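Long-range contacts in pectate lyase (Bacillus subtilis subsp. subtilis str. 168, PDB 5X2I), which cleaves polygalacturonate by calcium-dependent elimination, releasing oligosaccharides with unsaturated galacturonosyl groups at their non-reducing ends: residues K100-T105 with W169-G174; H221-T226 with H245-I250; T343-S348 with N363-S368. All coordinates share one frame; numbering follows the deposited sequence.

Interaction 1. Residues K100-T105 with W169-G174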
loop_
_atom_site.group_PDB
_atom_site.type_symbol
_atom_site.label_atom_id
_atom_site.label_comp_id
_atom_site.label_asym_id
_atom_site.label_seq_id
_atom_site.Cartn_x
_atom_site.Cartn_y
_atom_site.Cartn_z
ATOM N N LYS A 100 -6.499 3.595 28.623
ATOM C CA LYS A 100 -5.054 3.330 28.728
ATOM C C LYS A 100 -4.612 2.223 27.764
ATOM O O LYS A 100 -5.412 1.308 27.387
ATOM C CB LYS A 100 -4.628 3.023 30.180
ATOM C CG LYS A 100 -5.174 1.736 30.797
ATOM C CD LYS A 100 -4.821 1.612 32.277
ATOM C CE LYS A 100 -5.428 0.337 32.892
ATOM N NZ LYS A 100 -6.890 0.502 33.137
ATOM N N GLU A 101 -3.361 2.338 27.331
ATOM C CA GLU A 101 -2.767 1.410 26.369
ATOM C C GLU A 101 -2.895 0.015 26.993
ATOM O O GLU A 101 -2.667 -0.136 28.193
ATOM C CB GLU A 101 -1.303 1.810 26.069
ATOM C CG GLU A 101 -0.456 0.784 25.296
ATOM C CD GLU A 101 0.973 0.616 25.846
ATOM O OE1 GLU A 101 1.613 1.645 26.234
ATOM O OE2 GLU A 101 1.460 -0.556 25.898
ATOM N N PRO A 102 -3.325 -0.990 26.194
ATOM C CA PRO A 102 -3.337 -2.390 26.652
ATOM C C PRO A 102 -1.964 -2.816 27.146
ATOM O O PRO A 102 -1.005 -2.438 26.574
ATOM C CB PRO A 102 -3.708 -3.179 25.408
ATOM C CG PRO A 102 -4.562 -2.222 24.636
ATOM C CD PRO A 102 -4.057 -0.829 24.933
ATOM N N SER A 103 -1.935 -3.561 28.245
ATOM C CA SER A 103 -0.724 -4.055 28.839
ATOM C C SER A 103 -1.062 -5.252 29.679
ATOM O O SER A 103 -2.176 -5.520 29.953
ATOM C CB SER A 103 -0.074 -3.009 29.765
ATOM O OG SER A 103 -0.897 -2.709 30.876
ATOM N N GLY A 104 -0.044 -5.962 30.097
ATOM C CA GLY A 104 -0.256 -7.188 30.790
ATOM C C GLY A 104 -0.350 -8.425 29.879
ATOM O O GLY A 104 0.039 -8.441 28.736
ATOM N N THR A 105 -0.920 -9.476 30.455
ATOM C CA THR A 105 -0.816 -10.790 29.928
ATOM C C THR A 105 -1.293 -10.911 28.472
ATOM O O THR A 105 -0.541 -11.372 27.617
ATOM C CB THR A 105 -1.582 -11.741 30.846
ATOM O OG1 THR A 105 -0.945 -11.701 32.161
ATOM C CG2 THR A 105 -1.518 -13.214 30.257
ATOM N N TRP A 169 -5.605 -3.683 19.671
ATOM C CA TRP A 169 -6.503 -2.599 20.120
ATOM C C TRP A 169 -5.719 -1.364 20.532
ATOM O O TRP A 169 -4.793 -1.465 21.311
ATOM C CB TRP A 169 -7.462 -3.073 21.262
ATOM C CG TRP A 169 -8.319 -1.949 21.812
ATOM C CD1 TRP A 169 -8.317 -1.466 23.096
ATOM C CD2 TRP A 169 -9.311 -1.159 21.103
ATOM N NE1 TRP A 169 -9.218 -0.420 23.232
ATOM C CE2 TRP A 169 -9.830 -0.195 22.028
ATOM C CE3 TRP A 169 -9.805 -1.163 19.804
ATOM C CZ2 TRP A 169 -10.838 0.724 21.675
ATOM C CZ3 TRP A 169 -10.770 -0.193 19.438
ATOM C CH2 TRP A 169 -11.274 0.717 20.372
ATOM N N ASP A 170 -6.081 -0.190 19.985
ATOM C CA ASP A 170 -5.406 1.055 20.355
ATOM C C ASP A 170 -6.528 2.057 20.761
ATOM O O ASP A 170 -7.127 2.704 19.891
ATOM C CB ASP A 170 -4.585 1.631 19.183
ATOM C CG ASP A 170 -3.898 2.975 19.535
ATOM O OD1 ASP A 170 -3.829 3.345 20.726
ATOM O OD2 ASP A 170 -3.407 3.664 18.623
ATOM N N PRO A 171 -6.828 2.149 22.049
ATOM C CA PRO A 171 -7.840 3.105 22.532
ATOM C C PRO A 171 -7.407 4.570 22.495
ATOM O O PRO A 171 -8.227 5.428 22.729
ATOM C CB PRO A 171 -8.044 2.693 23.996
ATOM C CG PRO A 171 -6.735 2.047 24.405
ATOM C CD PRO A 171 -6.102 1.497 23.161
ATOM N N THR A 172 -6.140 4.866 22.245
ATOM C CA THR A 172 -5.701 6.269 22.155
ATOM C C THR A 172 -5.848 6.857 20.720
ATOM O O THR A 172 -5.539 8.014 20.518
ATOM C CB THR A 172 -4.234 6.459 22.627
ATOM O OG1 THR A 172 -3.336 5.950 21.640
ATOM C CG2 THR A 172 -3.986 5.736 23.929
ATOM N N ASP A 173 -6.288 6.055 19.756
ATOM C CA ASP A 173 -6.237 6.393 18.321
ATOM C C ASP A 173 -7.620 6.913 18.008
ATOM O O ASP A 173 -8.559 6.149 17.830
ATOM C CB ASP A 173 -5.889 5.143 17.515
ATOM C CG ASP A 173 -5.836 5.352 16.021
ATOM O OD1 ASP A 173 -6.167 6.423 15.496
ATOM O OD2 ASP A 173 -5.478 4.368 15.339
ATOM N N GLY A 174 -7.746 8.236 18.008
ATOM C CA GLY A 174 -9.023 8.889 17.832
ATOM C C GLY A 174 -9.862 8.815 19.082
ATOM O O GLY A 174 -9.413 8.359 20.135
#

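Interaction 2. Residues H221-T226 with H245-I250. With CA (calcium ion), chain B.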
loop_
_atom_site.group_PDB
_atom_site.type_symbol
_atom_site.label_atom_id
_atom_site.label_comp_id
_atom_site.label_asym_id
_atom_site.label_seq_id
_atom_site.Cartn_x
_atom_site.Cartn_y
_atom_site.Cartn_z
ATOM N N HIS A 221 -8.508 -6.732 10.208
ATOM C CA HIS A 221 -7.435 -7.671 9.881
ATOM C C HIS A 221 -6.459 -7.190 8.840
ATOM O O HIS A 221 -5.404 -7.842 8.609
ATOM C CB HIS A 221 -8.002 -9.018 9.419
ATOM C CG HIS A 221 -8.787 -9.728 10.477
ATOM N ND1 HIS A 221 -8.195 -10.425 11.511
ATOM C CD2 HIS A 221 -10.129 -9.859 10.648
ATOM C CE1 HIS A 221 -9.138 -10.962 12.270
ATOM N NE2 HIS A 221 -10.318 -10.609 11.791
ATOM N N HIS A 222 -6.766 -6.094 8.171
ATOM C CA HIS A 222 -5.915 -5.593 7.079
ATOM C C HIS A 222 -5.267 -4.312 7.460
ATOM O O HIS A 222 -5.708 -3.690 8.408
ATOM C CB HIS A 222 -6.794 -5.322 5.860
ATOM C CG HIS A 222 -7.414 -6.543 5.312
ATOM N ND1 HIS A 222 -8.782 -6.714 5.262
ATOM C CD2 HIS A 222 -6.864 -7.722 4.924
ATOM C CE1 HIS A 222 -9.044 -7.906 4.744
ATOM N NE2 HIS A 222 -7.896 -8.548 4.555
ATOM N N ASP A 223 -4.183 -3.923 6.768
ATOM C CA ASP A 223 -3.623 -2.584 6.974
ATOM C C ASP A 223 -3.513 -1.921 5.618
ATOM O O ASP A 223 -4.536 -1.813 4.914
ATOM C CB ASP A 223 -2.308 -2.646 7.763
ATOM C CG ASP A 223 -1.919 -1.272 8.345
ATOM O OD1 ASP A 223 -2.781 -0.648 9.014
ATOM O OD2 ASP A 223 -0.835 -0.807 8.036
ATOM N N GLY A 224 -2.319 -1.552 5.155
ATOM C CA GLY A 224 -2.221 -0.922 3.840
ATOM C C GLY A 224 -2.145 -1.886 2.668
ATOM O O GLY A 224 -2.080 -3.118 2.806
ATOM N N GLN A 225 -2.074 -1.284 1.494
ATOM C CA GLN A 225 -1.832 -2.008 0.241
ATOM C C GLN A 225 -0.388 -1.774 -0.167
ATOM O O GLN A 225 0.401 -2.726 -0.178
ATOM C CB GLN A 225 -2.830 -1.586 -0.831
ATOM C CG GLN A 225 -4.240 -1.854 -0.341
ATOM C CD GLN A 225 -5.332 -1.491 -1.339
ATOM O OE1 GLN A 225 -5.604 -0.324 -1.580
ATOM N NE2 GLN A 225 -5.978 -2.512 -1.880
ATOM N N THR A 226 -0.040 -0.544 -0.521
ATOM C CA THR A 226 1.348 -0.159 -0.813
ATOM C C THR A 226 1.702 1.071 0.089
ATOM O O THR A 226 1.259 2.212 -0.163
ATOM C CB THR A 226 1.529 0.241 -2.314
ATOM O OG1 THR A 226 0.575 1.254 -2.669
ATOM C CG2 THR A 226 1.269 -0.910 -3.165
ATOM N N HIS A 245 -11.061 -2.331 -0.411
ATOM C CA HIS A 245 -10.100 -2.281 0.681
ATOM C C HIS A 245 -10.289 -0.965 1.456
ATOM O O HIS A 245 -10.758 0.044 0.867
ATOM C CB HIS A 245 -8.663 -2.409 0.113
ATOM C CG HIS A 245 -7.596 -2.366 1.147
ATOM N ND1 HIS A 245 -7.108 -3.498 1.752
ATOM C CD2 HIS A 245 -6.930 -1.323 1.702
ATOM C CE1 HIS A 245 -6.154 -3.162 2.606
ATOM N NE2 HIS A 245 -6.031 -1.849 2.593
ATOM N N ASP A 246 -9.950 -0.965 2.745
ATOM C CA ASP A 246 -10.091 0.264 3.581
ATOM C C ASP A 246 -8.914 1.254 3.428
ATOM O O ASP A 246 -9.051 2.272 2.676
ATOM C CB ASP A 246 -10.442 -0.102 5.020
ATOM C CG ASP A 246 -10.811 1.103 5.888
ATOM O OD1 ASP A 246 -10.594 2.283 5.567
ATOM O OD2 ASP A 246 -11.298 0.846 6.951
ATOM N N LYS A 247 -7.770 0.970 4.045
ATOM C CA LYS A 247 -6.628 1.914 4.041
ATOM C C LYS A 247 -5.635 1.589 2.910
ATOM O O LYS A 247 -4.893 0.624 3.002
ATOM C CB LYS A 247 -5.937 1.914 5.433
ATOM C CG LYS A 247 -6.904 2.136 6.580
ATOM C CD LYS A 247 -6.293 2.114 7.995
ATOM C CE LYS A 247 -5.983 0.740 8.503
ATOM N NZ LYS A 247 -6.284 0.589 9.975
ATOM N N SER A 248 -5.648 2.350 1.824
ATOM C CA SER A 248 -4.841 1.976 0.643
ATOM C C SER A 248 -3.325 2.268 0.736
ATOM O O SER A 248 -2.538 1.364 0.639
ATOM C CB SER A 248 -5.387 2.576 -0.649
ATOM O OG SER A 248 -4.477 2.317 -1.720
ATOM N N SER A 249 -2.932 3.519 0.904
ATOM C CA SER A 249 -1.557 3.962 0.629
ATOM C C SER A 249 -1.142 5.066 1.577
ATOM O O SER A 249 -1.615 6.195 1.423
ATOM C CB SER A 249 -1.457 4.492 -0.837
ATOM O OG SER A 249 -1.660 3.428 -1.765
ATOM N N ILE A 250 -0.341 4.723 2.605
ATOM C CA ILE A 250 0.090 5.679 3.622
ATOM C C ILE A 250 1.559 5.931 3.428
ATOM O O ILE A 250 2.334 4.959 3.436
ATOM C CB ILE A 250 -0.140 5.145 5.063
ATOM C CG1 ILE A 250 -1.654 4.935 5.304
ATOM C CG2 ILE A 250 0.404 6.103 6.120
ATOM C CD1 ILE A 250 -2.243 3.676 4.648
HETATM CA CA CA B . 1.275 -0.501 6.671
HETATM O O HOH W 1 -4.668 -1.632 10.237
HETATM O O HOH W 2 -7.346 -1.434 5.422
HETATM O O HOH W 3 2.345 -1.764 8.271
#

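Interaction 3. Residues T343-S348 with N363-S368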
loop_
_atom_site.group_PDB
_atom_site.type_symbol
_atom_site.label_atom_id
_atom_site.label_comp_id
_atom_site.label_asym_id
_atom_site.label_seq_id
_atom_site.Cartn_x
_atom_site.Cartn_y
_atom_site.Cartn_z
ATOM N N THR A 343 -1.055 21.807 5.449
ATOM C CA THR A 343 -1.391 23.197 5.094
ATOM C C THR A 343 -1.368 23.525 3.584
ATOM O O THR A 343 -1.785 24.618 3.171
ATOM C CB THR A 343 -0.439 24.224 5.784
ATOM O OG1 THR A 343 0.896 24.043 5.288
ATOM C CG2 THR A 343 -0.448 24.087 7.304
ATOM N N ALA A 344 -0.914 22.594 2.752
ATOM C CA ALA A 344 -0.668 22.886 1.367
ATOM C C ALA A 344 -0.961 21.683 0.455
ATOM O O ALA A 344 -0.727 20.531 0.786
ATOM C CB ALA A 344 0.765 23.397 1.153
ATOM N N LEU A 345 -1.475 22.026 -0.714
ATOM C CA LEU A 345 -1.891 21.094 -1.753
ATOM C C LEU A 345 -1.923 21.868 -3.044
ATOM O O LEU A 345 -2.654 22.883 -3.187
ATOM C CB LEU A 345 -3.297 20.510 -1.483
ATOM C CG LEU A 345 -3.903 19.686 -2.590
ATOM C CD1 LEU A 345 -3.064 18.428 -2.860
ATOM C CD2 LEU A 345 -5.297 19.260 -2.181
ATOM N N TYR A 346 -1.152 21.395 -4.027
ATOM C CA TYR A 346 -1.337 21.908 -5.383
ATOM C C TYR A 346 -2.158 20.864 -6.150
ATOM O O TYR A 346 -1.754 19.665 -6.236
ATOM C CB TYR A 346 0.013 22.158 -6.071
ATOM C CG TYR A 346 -0.133 22.651 -7.490
ATOM C CD1 TYR A 346 -0.294 21.754 -8.547
ATOM C CD2 TYR A 346 -0.205 24.004 -7.767
ATOM C CE1 TYR A 346 -0.500 22.198 -9.825
ATOM C CE2 TYR A 346 -0.376 24.469 -9.051
ATOM C CZ TYR A 346 -0.532 23.567 -10.080
ATOM O OH TYR A 346 -0.741 24.034 -11.331
ATOM N N ASP A 347 -3.254 21.308 -6.766
ATOM C CA ASP A 347 -4.057 20.442 -7.613
ATOM C C ASP A 347 -4.606 21.194 -8.774
ATOM O O ASP A 347 -5.221 22.236 -8.594
ATOM C CB ASP A 347 -5.139 19.621 -6.834
ATOM C CG ASP A 347 -6.383 20.419 -6.495
ATOM O OD1 ASP A 347 -6.276 21.266 -5.590
ATOM O OD2 ASP A 347 -7.488 20.163 -7.087
ATOM N N SER A 348 -4.341 20.666 -9.991
ATOM C CA SER A 348 -4.902 21.219 -11.227
ATOM C C SER A 348 -5.574 20.105 -12.001
ATOM O O SER A 348 -5.151 18.951 -11.966
ATOM C CB SER A 348 -3.850 21.933 -12.096
ATOM O OG SER A 348 -2.852 21.008 -12.536
ATOM N N ASN A 363 -10.806 23.623 0.476
ATOM C CA ASN A 363 -10.442 23.413 1.883
ATOM C C ASN A 363 -9.678 24.559 2.541
ATOM O O ASN A 363 -9.167 24.376 3.630
ATOM C CB ASN A 363 -9.602 22.151 2.005
ATOM C CG ASN A 363 -10.452 20.922 1.848
ATOM O OD1 ASN A 363 -11.014 20.410 2.822
ATOM N ND2 ASN A 363 -10.636 20.489 0.599
ATOM N N GLY A 364 -9.591 25.712 1.861
ATOM C CA GLY A 364 -8.760 26.844 2.324
ATOM C C GLY A 364 -7.253 26.609 2.464
ATOM O O GLY A 364 -6.589 27.280 3.279
ATOM N N LEU A 365 -6.689 25.687 1.675
ATOM C CA LEU A 365 -5.267 25.436 1.743
ATOM C C LEU A 365 -4.483 26.403 0.895
ATOM O O LEU A 365 -5.021 27.038 0.001
ATOM C CB LEU A 365 -4.950 23.990 1.334
ATOM C CG LEU A 365 -5.602 22.937 2.236
ATOM C CD1 LEU A 365 -5.504 21.563 1.600
ATOM C CD2 LEU A 365 -4.917 22.905 3.632
ATOM N N SER A 366 -3.173 26.472 1.152
ATOM C CA SER A 366 -2.246 27.118 0.214
ATOM C C SER A 366 -2.034 26.163 -0.947
ATOM O O SER A 366 -2.010 24.943 -0.729
ATOM C CB SER A 366 -0.904 27.442 0.920
ATOM O OG SER A 366 0.095 27.755 -0.027
ATOM N N SER A 367 -1.843 26.683 -2.154
ATOM C CA SER A 367 -1.493 25.851 -3.307
ATOM C C SER A 367 0.031 25.857 -3.603
ATOM O O SER A 367 0.491 25.313 -4.621
ATOM C CB SER A 367 -2.312 26.247 -4.549
ATOM O OG SER A 367 -1.952 27.539 -4.947
ATOM N N SER A 368 0.800 26.410 -2.675
ATOM C CA SER A 368 2.231 26.411 -2.779
ATOM C C SER A 368 2.910 25.266 -2.001
ATOM O O SER A 368 3.035 25.323 -0.786
ATOM C CB SER A 368 2.704 27.786 -2.331
ATOM O OG SER A 368 4.058 27.806 -2.121
#

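Interaction 1. Residues K100-T105 with W169-G174
P102 and P171 reach toward each other, P102 CD lying 3.6 Å from P171 CD, and this pair forms the middle of the contact. Both prolines point their CB atoms at the opposing segment, consistent with the rings facing each other. W169 takes part differently. Its side chain crosses that of P102 at about a right angle, and P102 CG comes to the indole obliquely, 4.1 Å from W169 CD1. The same carbon lies nearer to the tryptophan backbone, with P102 CG 3.4 Å from W169 O. The indole owes its place to a first torsion that sets CG anti to the backbone N (chi1 176°), beside its own carbonyl carbon; P171 N then lies above one ring face, displaced toward the rim.

The neighbouring ring carbon of the second proline, P171 CG, meets backbone, 3.3 Å from K100 O. No hydrogen bond joins the two segments, and of the 176 Å² of surface buried between them about half comes from the two prolines, the rest mainly from W169, K100 and T172. K100 NZ bonds to the backbone O of W97, and the lysine also makes a cation-pi contact with the W97 ring.

Hydrogen bonds inside 169-174 shape the partner of P102. D170 OD1 accepts from T172 OG1 at 2.8 Å, on the syn side of the carboxylate, and from T172 N at 3.2 Å, from above the carboxylate plane. Around the apolar cluster, Y92 of helix 85-92 touches both P102 and W169, while Y215 meets the indole edge-to-face. The backbone bond from T172 N makes an Asx turn, nested in a type I beta turn from D170 to D173 that begins the connection between antiparallel strands 168-170 and 178-180; the contact is a proline-aromatic packing of that strand pair against the loop before helix 105-121.

Interaction 2. Residues H221-T226 with H245-I250
The imidazole of H245 carries the Q225 side chain on one face: Q225 CG sits 3.5 Å from the ring centroid, 14° off the normal, a CH-pi contact, and the amide continues over the ring with its plane only 4° from parallel. At the ring edge, H245 NE2 gives a weak bond to D223 O at 2.8 Å, bent to 129°, and another to K247 O. H245 ND1 is held by D203.

Q225 runs extended beyond CG, which brings OE1 to S248 OG at 2.9 Å, while Q225 N donates to S248 O at 2.8 Å. Replacing Q225 with an alanine would probably leave the H245 face without its amide cover and S248 OG without this acceptor.

D223 divides its carboxylate: OD2 binds the calcium ion at 2.5 Å, with D184, D227 and a water among the other ligands, whereas OD1 makes a long salt bridge to K247 NZ, 3.8 Å. A water accepts from K247 NZ and donates to D223 OD1 and H222 O, bridging the two side chains.

Q225 and H245 pack on I276 of strand 276-278, Q225 and T226 touch F201 of strand 200-202, and S248 and S249 touch Y242 of strand 235-245.

Interaction 3. Residues T343-S348 with N363-S368
Backbone hydrogen bonds come first: S366 N donates to T343 O at 3.1 Å, in the carbonyl plane, and L345 N to S366 O at 3.0 Å, nearly along the C=O axis with 163° at the hydrogen. The pair brackets A344 and makes a single beta bridge between A344 and S366.

Two CA-H...O contacts accompany it. A344 CA lies 3.2 Å from S366 O, and S367 CA is equally close to L345 O, with 162° at the hydrogen; L345 O also accepts from S360 OG.

Apolar packing joins the leucines: L365 points its CB at the opposing segment, and L365 CD1 reaches L345 CB at 3.9 Å. I336 of strand 336-338 touches both.

Carbonyl oxygens meet carbon in two further places. The other methyl, L365 CD2, rests against T343 O, and S367 O lies at the edge of the Y346 ring, in its plane, 3.5 Å from Y346 CD2, while Y319 stacks on that ring.

Turns shape 363-368. With S366 OG anti to its own N (chi1 166°), the hydroxyl accepts from S368 N at 3.1 Å, an ST turn. G364, at positive phi, is the C-prime residue of a Schellman motif ending helix 359-362, after which the chain bridges to the approach of strand 346-352 in the parallel beta-helix.

How the interactions relate
The three contacts follow one another in series along the chain, each closing before the next opens. Interaction 2 lies about 6 Å from the chain centre, whereas interactions 1 and 3 lie at about 25 and 24 Å. Centre to centre, interaction 1 is 21 Å from interaction 2 and 35 Å from interaction 3, with 25 Å between 2 and 3; none touches another. Strand 247-251 of interaction 2 shares a parallel four-strand sheet with strand 336-338, whose I336 touches leucines of interaction 3. Interaction 1 instead joins an antiparallel strand pair to a loop between helices. Of the three, only interaction 2 contains a calcium ligand, while the other two pack peripheral segments away from the annotated sites.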